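PDB 2AH5: COG0546: Predicted phosphatases from Streptococcus pneumoniae, which is of unknown function but, as a member of the haloacid dehalogenase-like family, is predicted to be a phosphatase. Local coordinates for residues A[101-109]-A[139-150]. Residues are numbered along the deposited sequence; the frame is centred on the assembly and turned at random.
Sequences PLYITTTKD and KADVIHQALQTH
Helix 139-149 packs on one face of the parallel sheet and runs counter to strand 102-106, their axes 155° apart and approaching to 7.7 Å, as in the Rossmann-like fold of the HAD family; the CA atoms of Thr105 and Val142, and those of Thr107 and Lys139, come closest, each pair 6.0 Å apart. In the middle the fit is aliphatic: Thr105 CB lies 3.9 Å from Val142 CG1, while its methyl CG2 reaches Ala146 CB at 3.8 Å. Both Val142 methyls rest against Thr106 O, CG2 at 3.6 Å. His150, the first residue past the helix, receives Tyr103 CE1 over the centre of one ring face, 3.3 Å above its plane; the ring planes are inclined at 40°, and His150 NE2 is hydrogen-bonded to Tyr130 OH. Lys139 turns back on itself at chi2 and chi3 (90°), laying CE 3.4 Å from Thr105 O and bringing NZ to a water that also accepts from Thr107 N, each bond 2.9 Å. Thr106 OG1 receives Lys108 N in an ST turn beside a probable HAD-type DxDx(T/V) motif, and Lys108 NZ forms a salt bridge with its Asp12. Strand 102-106 lies between strands 128-132 and 6-9, whose Tyr130 and Phe8 also touch helix 139-149; that helix's Ala140 and Ile143 touch helix 164-173.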
# COMPACT_ATOMS: atom_id res chain seq x y z
N PRO A 101 -4.44 12.71 -13.41
CA PRO A 101 -5.43 12.10 -12.54
C PRO A 101 -4.66 11.06 -11.71
O PRO A 101 -3.81 10.37 -12.27
CB PRO A 101 -6.39 11.41 -13.53
CG PRO A 101 -5.54 11.08 -14.72
CD PRO A 101 -4.54 12.24 -14.81
N LEU A 102 -4.91 11.02 -10.41
CA LEU A 102 -4.29 10.10 -9.46
C LEU A 102 -5.30 9.12 -8.89
O LEU A 102 -6.48 9.50 -8.65
CB LEU A 102 -3.72 10.87 -8.28
CG LEU A 102 -2.87 12.11 -8.56
CD1 LEU A 102 -2.38 12.71 -7.27
CD2 LEU A 102 -1.71 11.78 -9.51
N TYR A 103 -4.84 7.89 -8.65
CA TYR A 103 -5.70 6.82 -8.11
C TYR A 103 -4.96 6.10 -7.00
O TYR A 103 -3.72 5.92 -7.06
CB TYR A 103 -6.06 5.81 -9.21
CG TYR A 103 -6.74 6.49 -10.36
CD1 TYR A 103 -8.11 6.76 -10.31
CD2 TYR A 103 -6.00 6.96 -11.45
CE1 TYR A 103 -8.74 7.42 -11.34
CE2 TYR A 103 -6.64 7.62 -12.52
CZ TYR A 103 -8.01 7.85 -12.44
OH TYR A 103 -8.65 8.50 -13.46
N ILE A 104 -5.70 5.69 -5.98
CA ILE A 104 -5.13 4.71 -5.07
C ILE A 104 -5.50 3.29 -5.53
O ILE A 104 -6.67 3.00 -5.85
CB ILE A 104 -5.58 4.97 -3.62
CG1 ILE A 104 -4.88 6.23 -3.10
CG2 ILE A 104 -5.26 3.79 -2.73
CD1 ILE A 104 -5.58 6.87 -1.92
N THR A 105 -4.48 2.42 -5.50
CA THR A 105 -4.62 0.96 -5.77
C THR A 105 -3.97 0.16 -4.62
O THR A 105 -2.74 0.06 -4.55
CB THR A 105 -3.99 0.55 -7.10
OG1 THR A 105 -2.63 1.02 -7.15
CG2 THR A 105 -4.75 1.11 -8.24
N THR A 106 -4.79 -0.34 -3.70
CA THR A 106 -4.28 -0.95 -2.48
C THR A 106 -4.94 -2.32 -2.26
O THR A 106 -6.00 -2.58 -2.81
CB THR A 106 -4.55 -0.04 -1.24
OG1 THR A 106 -3.99 -0.65 -0.06
CG2 THR A 106 -6.09 0.21 -1.05
N THR A 107 -4.32 -3.17 -1.45
CA THR A 107 -5.00 -4.41 -1.07
C THR A 107 -5.63 -4.28 0.31
O THR A 107 -6.21 -5.24 0.80
CB THR A 107 -4.11 -5.65 -1.15
OG1 THR A 107 -2.91 -5.40 -0.41
CG2 THR A 107 -3.77 -5.99 -2.60
N LYS A 108 -5.54 -3.10 0.94
CA LYS A 108 -6.48 -2.74 2.02
C LYS A 108 -7.90 -2.78 1.44
O LYS A 108 -8.09 -2.49 0.25
CB LYS A 108 -6.20 -1.32 2.54
CG LYS A 108 -6.63 -1.05 3.98
CD LYS A 108 -5.70 -0.01 4.61
CE LYS A 108 -5.37 -0.42 6.05
NZ LYS A 108 -4.02 0.01 6.49
N ASP A 109 -8.90 -3.14 2.26
CA ASP A 109 -10.30 -3.10 1.80
C ASP A 109 -10.63 -1.69 1.30
O ASP A 109 -10.18 -0.70 1.91
CB ASP A 109 -11.27 -3.41 2.93
CG ASP A 109 -11.24 -4.86 3.36
OD1 ASP A 109 -10.41 -5.64 2.83
OD2 ASP A 109 -12.06 -5.22 4.23
N LYS A 139 -3.18 -7.51 -5.64
CA LYS A 139 -2.72 -6.26 -6.26
C LYS A 139 -3.01 -6.18 -7.76
O LYS A 139 -3.53 -5.15 -8.24
CB LYS A 139 -1.23 -6.00 -5.95
CG LYS A 139 -0.68 -4.60 -6.31
CD LYS A 139 -1.52 -3.44 -5.76
CE LYS A 139 -1.12 -2.92 -4.37
NZ LYS A 139 -0.70 -3.92 -3.38
N ALA A 140 -2.71 -7.25 -8.51
CA ALA A 140 -2.99 -7.23 -9.96
C ALA A 140 -4.47 -6.97 -10.29
O ALA A 140 -4.79 -6.21 -11.21
CB ALA A 140 -2.50 -8.54 -10.64
N ASP A 141 -5.37 -7.62 -9.55
CA ASP A 141 -6.83 -7.46 -9.76
C ASP A 141 -7.29 -6.01 -9.51
O ASP A 141 -8.09 -5.43 -10.28
CB ASP A 141 -7.59 -8.42 -8.86
CG ASP A 141 -7.09 -9.85 -9.00
OD1 ASP A 141 -7.15 -10.38 -10.13
OD2 ASP A 141 -6.61 -10.42 -8.00
N VAL A 142 -6.73 -5.40 -8.46
CA VAL A 142 -7.04 -4.02 -8.12
C VAL A 142 -6.58 -3.08 -9.26
O VAL A 142 -7.32 -2.20 -9.71
CB VAL A 142 -6.40 -3.63 -6.75
CG1 VAL A 142 -6.66 -2.18 -6.42
CG2 VAL A 142 -6.94 -4.54 -5.63
N ILE A 143 -5.36 -3.32 -9.74
CA ILE A 143 -4.79 -2.54 -10.85
C ILE A 143 -5.67 -2.71 -12.11
O ILE A 143 -6.04 -1.72 -12.76
CB ILE A 143 -3.33 -2.96 -11.12
CG1 ILE A 143 -2.41 -2.56 -9.95
CG2 ILE A 143 -2.81 -2.42 -12.44
CD1 ILE A 143 -0.96 -3.00 -10.03
N HIS A 144 -6.00 -3.97 -12.43
CA HIS A 144 -6.95 -4.23 -13.53
C HIS A 144 -8.24 -3.42 -13.39
O HIS A 144 -8.72 -2.83 -14.36
CB HIS A 144 -7.32 -5.72 -13.63
CG HIS A 144 -6.30 -6.56 -14.35
ND1 HIS A 144 -5.79 -6.23 -15.59
CD2 HIS A 144 -5.72 -7.73 -14.00
CE1 HIS A 144 -4.92 -7.15 -15.96
NE2 HIS A 144 -4.86 -8.08 -15.02
N GLN A 145 -8.82 -3.44 -12.20
CA GLN A 145 -10.05 -2.71 -11.97
C GLN A 145 -9.88 -1.19 -12.23
O GLN A 145 -10.72 -0.56 -12.91
CB GLN A 145 -10.55 -2.97 -10.56
CG GLN A 145 -11.87 -2.25 -10.30
CD GLN A 145 -12.47 -2.53 -8.95
OE1 GLN A 145 -11.89 -3.26 -8.13
NE2 GLN A 145 -13.66 -1.97 -8.72
N ALA A 146 -8.81 -0.61 -11.66
CA ALA A 146 -8.49 0.81 -11.88
C ALA A 146 -8.36 1.13 -13.37
O ALA A 146 -8.96 2.09 -13.86
CB ALA A 146 -7.22 1.23 -11.10
N LEU A 147 -7.59 0.32 -14.10
CA LEU A 147 -7.35 0.56 -15.52
C LEU A 147 -8.64 0.48 -16.35
O LEU A 147 -8.97 1.42 -17.09
CB LEU A 147 -6.33 -0.44 -16.08
CG LEU A 147 -4.84 -0.35 -15.70
CD1 LEU A 147 -4.20 -1.62 -16.18
CD2 LEU A 147 -4.20 0.86 -16.36
N GLN A 148 -9.36 -0.63 -16.18
CA GLN A 148 -10.61 -0.84 -16.91
C GLN A 148 -11.69 0.20 -16.60
O GLN A 148 -12.29 0.76 -17.52
CB GLN A 148 -11.11 -2.27 -16.73
CG GLN A 148 -10.10 -3.26 -17.28
CD GLN A 148 -10.47 -4.71 -17.06
OE1 GLN A 148 -11.63 -5.04 -16.78
NE2 GLN A 148 -9.48 -5.59 -17.20
N THR A 149 -11.89 0.52 -15.32
CA THR A 149 -12.92 1.49 -14.95
C THR A 149 -12.64 2.86 -15.57
O THR A 149 -13.58 3.58 -15.92
CB THR A 149 -13.11 1.59 -13.42
OG1 THR A 149 -13.40 0.28 -12.93
CG2 THR A 149 -14.30 2.46 -13.11
N HIS A 150 -11.36 3.19 -15.75
CA HIS A 150 -10.96 4.50 -16.28
C HIS A 150 -10.52 4.47 -17.73
O HIS A 150 -9.97 5.46 -18.25
CB HIS A 150 -9.97 5.20 -15.33
CG HIS A 150 -10.60 5.54 -14.03
ND1 HIS A 150 -11.49 6.60 -13.90
CD2 HIS A 150 -10.61 4.90 -12.84
CE1 HIS A 150 -11.95 6.63 -12.66
NE2 HIS A 150 -11.44 5.60 -12.00
O HOH W 1 -1.51 -2.54 -1.00